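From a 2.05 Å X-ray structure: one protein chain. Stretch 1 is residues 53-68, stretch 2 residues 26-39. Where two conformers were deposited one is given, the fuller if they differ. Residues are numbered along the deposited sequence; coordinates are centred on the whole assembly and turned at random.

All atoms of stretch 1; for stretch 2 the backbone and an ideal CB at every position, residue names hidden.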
ATOM      1  N   THR A  53     -16.272  13.030  33.644  1.00 22.58           N
ATOM      2  CA  THR A  53     -15.719  13.514  34.906  0.50 22.25           C
ATOM      3  C   THR A  53     -15.798  12.431  35.974  1.00 21.23           C
ATOM      4  O   THR A  53     -14.925  12.348  36.836  1.00 22.55           O
ATOM      5  CB  THR A  53     -16.460  14.757  35.433  0.50 23.07           C
ATOM      6  OG1 THR A  53     -17.860  14.462  35.463  0.50 23.35           O
ATOM      7  CG2 THR A  53     -16.199  15.966  34.533  0.50 22.88           C
ATOM      8  N   ASP A  54     -16.807  11.573  35.896  1.00 19.61           N
ATOM      9  CA  ASP A  54     -16.956  10.522  36.913  1.00 22.42           C
ATOM     10  C   ASP A  54     -15.897   9.425  36.843  1.00 21.35           C
ATOM     11  O   ASP A  54     -15.511   8.811  37.855  1.00 17.43           O
ATOM     12  CB  ASP A  54     -18.326   9.818  36.810  1.00 23.39           C
ATOM     13  CG  ASP A  54     -18.717   9.487  35.371  1.00 27.01           C
ATOM     14  OD1 ASP A  54     -19.224   8.386  35.054  1.00 33.74           O
ATOM     15  OD2 ASP A  54     -18.487  10.368  34.519  1.00 38.83           O
ATOM     16  N   THR A  55     -15.415   9.146  35.634  1.00 18.68           N
ATOM     17  CA  THR A  55     -14.336   8.163  35.562  1.00 16.96           C
ATOM     18  C   THR A  55     -13.120   8.732  36.276  1.00 17.29           C
ATOM     19  O   THR A  55     -12.399   8.021  36.987  1.00 17.10           O
ATOM     20  CB  THR A  55     -13.961   7.951  34.079  1.00 19.62           C
ATOM     21  OG1 THR A  55     -15.063   7.268  33.471  1.00 19.55           O
ATOM     22  CG2 THR A  55     -12.672   7.151  33.981  1.00 20.58           C
ATOM     23  N   PHE A  56     -12.859  10.015  36.034  1.00 18.16           N
ATOM     24  CA  PHE A  56     -11.676  10.630  36.633  1.00 21.23           C
ATOM     25  C   PHE A  56     -11.824  10.824  38.130  1.00 23.56           C
ATOM     26  O   PHE A  56     -10.858  10.640  38.879  1.00 25.17           O
ATOM     27  CB  PHE A  56     -11.239  11.899  35.896  1.00 20.01           C
ATOM     28  CG  PHE A  56     -10.473  11.530  34.658  1.00 24.62           C
ATOM     29  CD1 PHE A  56      -9.081  11.440  34.684  1.00 22.65           C
ATOM     30  CD2 PHE A  56     -11.166  11.165  33.506  1.00 21.45           C
ATOM     31  CE1 PHE A  56      -8.387  11.002  33.540  1.00 27.93           C
ATOM     32  CE2 PHE A  56     -10.471  10.718  32.374  1.00 23.91           C
ATOM     33  CZ  PHE A  56      -9.080  10.643  32.395  1.00 20.09           C
ATOM     34  N   ASP A  57     -13.047  11.102  38.578  1.00 24.91           N
ATOM     35  CA  ASP A  57     -13.224  11.100  40.034  1.00 26.45           C
ATOM     36  C   ASP A  57     -12.857   9.739  40.622  1.00 26.18           C
ATOM     37  O   ASP A  57     -12.146   9.671  41.619  1.00 26.87           O
ATOM     38  CB  ASP A  57     -14.626  11.525  40.485  1.00 25.87           C
ATOM     39  CG  ASP A  57     -14.889  13.002  40.273  1.00 31.50           C
ATOM     40  OD1 ASP A  57     -13.949  13.820  40.170  1.00 34.80           O
ATOM     41  OD2 ASP A  57     -16.077  13.361  40.165  1.00 38.50           O
ATOM     42  N   ALA A  58     -13.307   8.640  40.022  1.00 26.93           N
ATOM     43  CA  ALA A  58     -12.922   7.332  40.557  1.00 27.01           C
ATOM     44  C   ALA A  58     -11.417   7.042  40.522  1.00 28.27           C
ATOM     45  O   ALA A  58     -10.880   6.412  41.440  1.00 28.18           O
ATOM     46  CB  ALA A  58     -13.716   6.213  39.858  1.00 25.05           C
ATOM     47  N   LEU A  59     -10.712   7.478  39.478  1.00 27.41           N
ATOM     48  CA  LEU A  59      -9.286   7.156  39.396  1.00 28.38           C
ATOM     49  C   LEU A  59      -8.514   7.947  40.444  1.00 30.86           C
ATOM     50  O   LEU A  59      -7.542   7.448  41.021  1.00 28.38           O
ATOM     51  CB  LEU A  59      -8.717   7.461  38.005  1.00 28.36           C
ATOM     52  CG  LEU A  59      -9.324   6.683  36.824  1.00 29.86           C
ATOM     53  CD1 LEU A  59      -8.953   7.249  35.448  1.00 24.27           C
ATOM     54  CD2 LEU A  59      -8.996   5.185  36.891  1.00 26.81           C
ATOM     55  N   ARG A  60      -8.947   9.190  40.657  1.00 31.77           N
ATOM     56  CA  ARG A  60      -8.370  10.067  41.676  1.00 34.77           C
ATOM     57  C   ARG A  60      -8.447   9.439  43.064  1.00 35.83           C
ATOM     58  O   ARG A  60      -7.423   9.301  43.723  1.00 34.77           O
ATOM     59  CB  ARG A  60      -9.034  11.448  41.706  1.00 34.37           C
ATOM     60  CG  ARG A  60      -8.807  12.242  40.424  1.00 39.73           C
ATOM     61  CD  ARG A  60      -9.631  13.522  40.354  1.00 49.70           C
ATOM     62  NE  ARG A  60      -9.572  14.251  41.615  1.00 53.40           N
ATOM     63  CZ  ARG A  60     -10.614  14.468  42.414  1.00 55.82           C
ATOM     64  NH1 ARG A  60     -11.832  14.055  42.090  1.00 53.75           N
ATOM     65  NH2 ARG A  60     -10.434  15.124  43.553  1.00 57.04           N
ATOM     66  N   LYS A  61      -9.640   9.036  43.487  1.00 37.68           N
ATOM     67  CA  LYS A  61      -9.784   8.570  44.856  1.00 40.96           C
ATOM     68  C   LYS A  61      -9.153   7.189  45.005  1.00 41.11           C
ATOM     69  O   LYS A  61      -8.758   6.811  46.109  1.00 40.70           O
ATOM     70  CB  LYS A  61     -11.233   8.639  45.343  1.00 41.86           C
ATOM     71  CG  LYS A  61     -12.238   7.951  44.433  1.00 50.57           C
ATOM     72  CD  LYS A  61     -13.579   7.721  45.134  1.00 60.07           C
ATOM     73  CE  LYS A  61     -13.527   6.463  46.009  1.00 64.33           C
ATOM     74  NZ  LYS A  61     -13.033   6.714  47.398  1.00 67.43           N
ATOM     75  N   ASP A  62      -9.002   6.458  43.902  1.00 38.92           N
ATOM     76  CA  ASP A  62      -8.377   5.140  43.926  1.00 37.14           C
ATOM     77  C   ASP A  62      -6.860   5.268  43.877  1.00 34.83           C
ATOM     78  O   ASP A  62      -6.144   4.268  43.811  1.00 34.57           O
ATOM     79  CB  ASP A  62      -8.814   4.414  42.652  1.00 40.56           C
ATOM     80  CG  ASP A  62      -9.013   2.939  42.863  1.00 45.93           C
ATOM     81  OD1 ASP A  62      -9.452   2.606  43.985  1.00 55.60           O
ATOM     82  OD2 ASP A  62      -8.726   2.149  41.937  1.00 48.11           O
ATOM     83  N   GLY A  63      -6.352   6.498  43.833  1.00 33.36           N
ATOM     84  CA  GLY A  63      -4.909   6.707  43.698  1.00 31.09           C
ATOM     85  C   GLY A  63      -4.223   6.430  42.364  1.00 29.07           C
ATOM     86  O   GLY A  63      -3.019   6.650  42.226  1.00 27.10           O
ATOM     87  N   LEU A  64      -4.959   6.013  41.339  1.00 25.54           N
ATOM     88  CA  LEU A  64      -4.304   5.729  40.060  1.00 25.77           C
ATOM     89  C   LEU A  64      -3.774   6.977  39.355  1.00 23.36           C
ATOM     90  O   LEU A  64      -2.948   6.888  38.446  1.00 23.28           O
ATOM     91  CB  LEU A  64      -5.212   4.897  39.148  1.00 24.48           C
ATOM     92  CG  LEU A  64      -5.723   3.656  39.888  1.00 29.54           C
ATOM     93  CD1 LEU A  64      -6.773   2.899  39.109  1.00 27.33           C
ATOM     94  CD2 LEU A  64      -4.605   2.698  40.341  1.00 26.72           C
ATOM     95  N   MET A  65      -4.250   8.147  39.765  1.00 22.73           N
ATOM     96  CA  MET A  65      -3.733   9.413  39.245  1.00 22.56           C
ATOM     97  C   MET A  65      -2.336   9.724  39.772  1.00 21.89           C
ATOM     98  O   MET A  65      -1.646  10.631  39.294  1.00 22.23           O
ATOM     99  CB  MET A  65      -4.755  10.538  39.455  1.00 23.45           C
ATOM    100  CG  MET A  65      -6.030  10.381  38.624  1.00 26.02           C
ATOM    101  SD  MET A  65      -5.872  10.635  36.822  1.00 29.55           S
ATOM    102  CE  MET A  65      -5.675  12.406  36.644  1.00 28.06           C
ATOM    103  N   GLY A  66      -1.896   8.911  40.726  1.00 22.15           N
ATOM    104  CA  GLY A  66      -0.526   8.947  41.231  1.00 19.06           C
ATOM    105  C   GLY A  66       0.318   7.745  40.846  1.00 21.49           C
ATOM    106  O   GLY A  66       1.343   7.457  41.473  1.00 20.51           O
ATOM    107  N   ALA A  67      -0.080   7.028  39.793  1.00 21.34           N
ATOM    108  CA  ALA A  67       0.593   5.764  39.487  1.00 21.27           C
ATOM    109  C   ALA A  67       2.067   5.972  39.166  1.00 20.68           C
ATOM    110  O   ALA A  67       2.899   5.102  39.451  1.00 22.03           O
ATOM    111  CB  ALA A  67      -0.088   5.011  38.292  1.00 18.79           C
ATOM    112  N   THR A  68       2.387   7.081  38.506  1.00 19.64           N
ATOM    113  CA  THR A  68       3.766   7.325  38.085  1.00 19.10           C
ATOM    114  C   THR A  68       4.521   8.288  39.024  1.00 22.47           C
ATOM    115  O   THR A  68       5.604   8.812  38.712  1.00 20.14           O
ATOM    116  CB  THR A  68       3.838   7.848  36.627  1.00 19.35           C
ATOM    117  OG1 THR A  68       2.956   8.972  36.496  1.00 18.53           O
ATOM    118  CG2 THR A  68       3.364   6.768  35.626  1.00 16.55           C
ATOM    119  N   UNK A  26       0.759  -4.096  39.112  1.00 23.81           N
ATOM    120  CA  UNK A  26      -0.225  -3.534  40.055  1.00 23.21           C
ATOM    121  C   UNK A  26      -1.109  -2.477  39.385  1.00 21.46           C
ATOM    122  O   UNK A  26      -2.337  -2.537  39.449  1.00 22.12           O
ATOM    123  CB  UNK A  26       0.489  -2.921  41.261  1.00 23.21           C
ATOM    124  N   UNK A  27      -0.485  -1.518  38.709  1.00 21.11           N
ATOM    125  CA  UNK A  27      -1.212  -0.553  37.879  1.00 19.78           C
ATOM    126  C   UNK A  27      -2.269  -1.190  36.978  1.00 19.82           C
ATOM    127  O   UNK A  27      -3.445  -0.809  36.975  1.00 19.14           O
ATOM    128  CB  UNK A  27      -0.219   0.225  37.013  1.00 19.78           C
ATOM    129  N   UNK A  28      -1.866  -2.174  36.182  1.00 21.08           N
ATOM    130  CA  UNK A  28      -2.831  -2.844  35.311  1.00 22.24           C
ATOM    131  C   UNK A  28      -3.907  -3.614  36.081  1.00 25.65           C
ATOM    132  O   UNK A  28      -5.086  -3.619  35.698  1.00 23.27           O
ATOM    133  CB  UNK A  28      -2.095  -3.802  34.373  1.00 22.24           C
ATOM    134  N   UNK A  29      -3.528  -4.270  37.176  1.00 26.23           N
ATOM    135  CA  UNK A  29      -4.562  -4.957  37.963  1.00 28.05           C
ATOM    136  C   UNK A  29      -5.582  -3.963  38.510  1.00 26.47           C
ATOM    137  O   UNK A  29      -6.788  -4.210  38.439  1.00 26.48           O
ATOM    138  CB  UNK A  29      -3.927  -5.741  39.113  1.00 28.05           C
ATOM    139  N   UNK A  30      -5.125  -2.817  39.002  1.00 26.78           N
ATOM    140  CA  UNK A  30      -6.005  -1.857  39.673  1.00 27.17           C
ATOM    141  C   UNK A  30      -6.909  -1.196  38.651  1.00 27.05           C
ATOM    142  O   UNK A  30      -8.061  -0.888  38.937  1.00 26.20           O
ATOM    143  CB  UNK A  30      -5.195  -0.803  40.431  1.00 27.17           C
ATOM    144  N   UNK A  31      -6.384  -0.965  37.453  1.00 26.34           N
ATOM    145  CA  UNK A  31      -7.193  -0.376  36.388  1.00 26.47           C
ATOM    146  C   UNK A  31      -8.356  -1.268  35.994  1.00 28.23           C
ATOM    147  O   UNK A  31      -9.386  -0.753  35.555  1.00 26.77           O
ATOM    148  CB  UNK A  31      -6.324  -0.092  35.161  1.00 26.47           C
ATOM    149  N   UNK A  32      -8.211  -2.584  36.153  1.00 28.77           N
ATOM    150  CA  UNK A  32      -9.245  -3.485  35.662  1.00 31.00           C
ATOM    151  C   UNK A  32     -10.606  -3.157  36.264  1.00 30.96           C
ATOM    152  O   UNK A  32     -11.603  -3.179  35.540  1.00 33.38           O
ATOM    153  CB  UNK A  32      -8.872  -4.936  35.972  1.00 31.00           C
ATOM    154  N   UNK A  33     -10.660  -2.816  37.550  1.00 30.88           N
ATOM    155  CA  UNK A  33     -11.925  -2.444  38.200  1.00 29.85           C
ATOM    156  C   UNK A  33     -12.692  -1.341  37.483  1.00 30.68           C
ATOM    157  O   UNK A  33     -13.927  -1.284  37.559  1.00 29.76           O
ATOM    158  CB  UNK A  33     -11.649  -1.999  39.638  1.00 29.85           C
ATOM    159  N   UNK A  34     -11.950  -0.451  36.826  1.00 27.46           N
ATOM    160  CA  UNK A  34     -12.538   0.728  36.198  1.00 26.58           C
ATOM    161  C   UNK A  34     -12.939   0.486  34.754  1.00 24.68           C
ATOM    162  O   UNK A  34     -13.762   1.222  34.209  1.00 24.31           O
ATOM    163  CB  UNK A  34     -11.556   1.899  36.265  1.00 26.58           C
ATOM    164  N   UNK A  35     -12.357  -0.528  34.123  1.00 23.32           N
ATOM    165  CA  UNK A  35     -12.717  -0.769  32.727  1.00 25.69           C
ATOM    166  C   UNK A  35     -14.214  -0.833  32.430  1.00 26.42           C
ATOM    167  O   UNK A  35     -14.684  -0.203  31.477  1.00 24.71           O
ATOM    168  CB  UNK A  35     -12.075  -2.081  32.273  1.00 25.69           C
ATOM    169  N   UNK A  36     -14.984  -1.591  33.232  1.00 28.23           N
ATOM    170  CA  UNK A  36     -16.413  -1.688  32.891  1.00 27.94           C
ATOM    171  C   UNK A  36     -17.156  -0.355  32.868  1.00 25.38           C
ATOM    172  O   UNK A  36     -18.015  -0.157  32.021  1.00 28.64           O
ATOM    173  CB  UNK A  36     -17.108  -2.617  33.888  1.00 27.94           C
ATOM    174  N   UNK A  37     -16.866   0.595  33.747  1.00 23.50           N
ATOM    175  CA  UNK A  37     -17.520   1.905  33.620  1.00 25.20           C
ATOM    176  C   UNK A  37     -17.057   2.671  32.371  1.00 22.46           C
ATOM    177  O   UNK A  37     -17.838   3.313  31.658  1.00 21.67           O
ATOM    178  CB  UNK A  37     -17.245   2.745  34.869  1.00 25.20           C
ATOM    179  N   UNK A  38     -15.755   2.596  32.117  1.00 21.40           N
ATOM    180  CA  UNK A  38     -15.171   3.253  30.952  1.00 21.00           C
ATOM    181  C   UNK A  38     -15.812   2.791  29.645  1.00 22.65           C
ATOM    182  O   UNK A  38     -16.251   3.610  28.833  1.00 21.44           O
ATOM    183  CB  UNK A  38     -13.664   2.993  30.908  1.00 21.00           C
ATOM    184  N   UNK A  39     -15.958   1.482  29.478  1.00 23.51           N
ATOM    185  CA  UNK A  39     -16.606   0.959  28.284  1.00 25.18           C
ATOM    186  C   UNK A  39     -18.077   1.335  28.219  1.00 25.96           C
ATOM    187  O   UNK A  39     -18.641   1.605  27.157  1.00 24.24           O
ATOM    188  CB  UNK A  39     -16.458  -0.563  28.230  1.00 25.18           C
TER

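Position 26 carries helical backbone angles, and nothing of stretch 1 lies within 5.5 Å of its ideal CB, so the contact sets no preference; it is Val 26. At position 27 the CA-to-CB bond runs sideways, with the CB of Ala 67 5.0 Å from the ideal CB. The small alanine leaves room for an apolar chain long enough to turn back, such as leucine, methionine or isoleucine. Leu 27 (chi1 t, chi2 p) packs its CD1 3.6 Å from Ala 67 CB and 4.4 Å from Leu 64 CD2.

Positions 28 and 29 are helical and out of reach of stretch 1, which leaves the choice open; they hold Leu 28 and Asp 29.

Position 30 points toward stretch 1, and its ideal CB sits 3.6 Å from Leu 64 CD2 and 4.8 Å from Asp 62 OD2. A methyl beside the start of the chain and a carboxylate nearby would suit an aliphatic stem, with or without a polar or basic end. Arg 30 supplies the stem: its CB lies 3.5 Å from Leu 64 CD2. The guanidinium makes no salt bridge with Asp 62; the link comes instead from the backbone, through a water that donates to both Arg 30 O (2.7 Å) and Asp 62 OD2 (2.9 Å).

At position 31 the CA-to-CB bond is again sideways, with Leu 64 CD1 5.0 Å from the ideal CB. A branched or flexible apolar residue could reach the leucines of stretch 1. Leu 31 does so, its CD2 packing 4.0 Å from Leu 64 CD1 and 4.1 Å from Leu 59 CD2.

Position 32 is out of reach of stretch 1 and 33, though directed toward it, has none of its atoms near the ideal CB; many residues would fit, and the pair is Ala 32 and Ala 33.

At position 34 the CA-to-CB bond points toward stretch 1, with the ideal CB 4.2 Å from Leu 59 CD2 and the carboxylate of Asp 62 farther along. A long polar donor could answer the acid, while a flat ring could also lie against the leucine. His 34 does both. Its NE2 donates to Asp 62 OD2 at 2.8 Å, nearly linear at 179°, while Leu 59 CD2 sits over one face, 3.9 Å from the ring centroid in a CH-pi contact.

Stretch 1 sets no preference at positions 35 and 36, and phi of -59° at 36 also admits proline; they are Leu 35 and Pro 36.

Position 37 points toward stretch 1, where Asp 54 offers a carboxylate beyond Thr 55. A long basic chain, lysine or arginine, is favoured. Arg 37 extends past Thr 55, its CD 3.8 Å from Thr 55 OG1, and its NH2 forms a salt bridge with Asp 54 OD1 at 3.0 Å.

Position 38 has a sideways ideal CB, 5.2 Å from Thr 55 OG1; a medium apolar residue would meet the threonine methyl. Ile 38 places CG1 3.8 Å from Thr 55 CG2. Position 39 is out of reach, so many side chains would do; it is Arg 39.

Stretch 2 26-39: VLLDRLAAHLPRIR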
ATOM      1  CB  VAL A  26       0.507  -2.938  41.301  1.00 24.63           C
ATOM      2  CG1 VAL A  26      -0.484  -2.215  42.201  1.00 22.87           C
ATOM      3  CG2 VAL A  26       1.274  -4.057  42.060  1.00 24.68           C
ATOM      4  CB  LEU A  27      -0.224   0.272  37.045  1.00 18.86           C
ATOM      5  CG  LEU A  27      -0.983   1.209  36.087  1.00 21.81           C
ATOM      6  CD1 LEU A  27      -1.851   2.124  36.942  1.00 22.16           C
ATOM      7  CD2 LEU A  27      -0.028   2.056  35.220  1.00 20.47           C
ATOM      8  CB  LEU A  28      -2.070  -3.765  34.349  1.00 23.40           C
ATOM      9  CG  LEU A  28      -2.756  -4.431  33.157  1.00 29.23           C
ATOM     10  CD1 LEU A  28      -3.287  -3.373  32.218  1.00 26.69           C
ATOM     11  CD2 LEU A  28      -1.818  -5.358  32.377  1.00 32.02           C
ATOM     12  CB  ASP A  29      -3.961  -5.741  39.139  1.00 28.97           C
ATOM     13  CG  ASP A  29      -3.315  -7.054  38.708  1.00 37.61           C
ATOM     14  OD1 ASP A  29      -3.501  -7.483  37.546  1.00 44.50           O
ATOM     15  OD2 ASP A  29      -2.594  -7.669  39.524  1.00 42.52           O
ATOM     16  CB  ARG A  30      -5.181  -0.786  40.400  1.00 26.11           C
ATOM     17  CG  ARG A  30      -4.535  -1.304  41.677  1.00 35.43           C
ATOM     18  CD  ARG A  30      -5.060  -0.572  42.911  1.00 48.60           C
ATOM     19  NE  ARG A  30      -3.997   0.157  43.599  1.00 58.27           N
ATOM     20  CZ  ARG A  30      -3.122  -0.412  44.426  1.00 63.35           C
ATOM     21  NH1 ARG A  30      -2.197   0.330  45.016  1.00 64.28           N
ATOM     22  NH2 ARG A  30      -3.161  -1.718  44.681  1.00 63.90           N
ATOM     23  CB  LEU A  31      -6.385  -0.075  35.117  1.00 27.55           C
ATOM     24  CG  LEU A  31      -5.601   1.243  35.125  1.00 27.26           C
ATOM     25  CD1 LEU A  31      -4.628   1.239  33.955  1.00 28.28           C
ATOM     26  CD2 LEU A  31      -6.448   2.525  35.154  1.00 26.60           C
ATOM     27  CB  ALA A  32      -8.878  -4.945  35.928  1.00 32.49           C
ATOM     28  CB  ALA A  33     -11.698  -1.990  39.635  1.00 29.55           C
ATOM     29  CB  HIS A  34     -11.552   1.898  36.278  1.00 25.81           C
ATOM     30  CG  HIS A  34     -11.215   2.249  37.692  1.00 31.52           C
ATOM     31  ND1 HIS A  34     -12.027   3.050  38.464  1.00 33.54           N
ATOM     32  CD2 HIS A  34     -10.210   1.836  38.500  1.00 33.34           C
ATOM     33  CE1 HIS A  34     -11.505   3.162  39.673  1.00 33.84           C
ATOM     34  NE2 HIS A  34     -10.401   2.440  39.719  1.00 38.15           N
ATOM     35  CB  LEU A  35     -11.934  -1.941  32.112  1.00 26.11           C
ATOM     36  CG  LEU A  35     -10.422  -1.781  32.245  1.00 26.55           C
ATOM     37  CD1 LEU A  35      -9.653  -2.952  31.645  1.00 27.02           C
ATOM     38  CD2 LEU A  35     -10.022  -0.500  31.544  1.00 26.81           C
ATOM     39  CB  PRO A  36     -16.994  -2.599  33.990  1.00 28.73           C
ATOM     40  CG  PRO A  36     -15.774  -3.370  34.539  1.00 28.57           C
ATOM     41  CD  PRO A  36     -14.612  -2.410  34.403  1.00 26.94           C
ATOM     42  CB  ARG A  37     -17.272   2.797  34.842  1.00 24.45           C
ATOM     43  CG  ARG A  37     -17.899   4.200  34.738  1.00 25.72           C
ATOM     44  CD  ARG A  37     -17.314   5.201  35.748  1.00 25.09           C
ATOM     45  NE  ARG A  37     -17.822   4.876  37.079  1.00 30.22           N
ATOM     46  CZ  ARG A  37     -18.964   5.317  37.611  1.00 30.53           C
ATOM     47  NH1 ARG A  37     -19.321   4.873  38.811  1.00 33.07           N
ATOM     48  NH2 ARG A  37     -19.760   6.169  36.979  1.00 25.63           N
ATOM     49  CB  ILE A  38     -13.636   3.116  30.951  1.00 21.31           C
ATOM     50  CG1 ILE A  38     -13.104   3.899  32.157  1.00 16.57           C
ATOM     51  CG2 ILE A  38     -13.062   3.560  29.598  1.00 18.28           C
ATOM     52  CD1 ILE A  38     -11.626   3.645  32.504  1.00 16.25           C
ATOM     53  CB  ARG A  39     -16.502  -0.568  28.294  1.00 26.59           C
ATOM     54  CG  ARG A  39     -16.526  -1.187  26.919  1.00 35.91           C
ATOM     55  CD  ARG A  39     -15.957  -2.598  26.968  1.00 54.02           C
ATOM     56  NE  ARG A  39     -16.569  -3.385  28.035  1.00 57.16           N
ATOM     57  CZ  ARG A  39     -15.954  -3.711  29.169  1.00 62.32           C
ATOM     58  NH1 ARG A  39     -16.597  -4.422  30.091  1.00 62.92           N
ATOM     59  NH2 ARG A  39     -14.696  -3.335  29.375  1.00 63.03           N
TER
HETATM   60  O   HOH W   1      -8.915  -0.691  41.521  1.00 45.77           O
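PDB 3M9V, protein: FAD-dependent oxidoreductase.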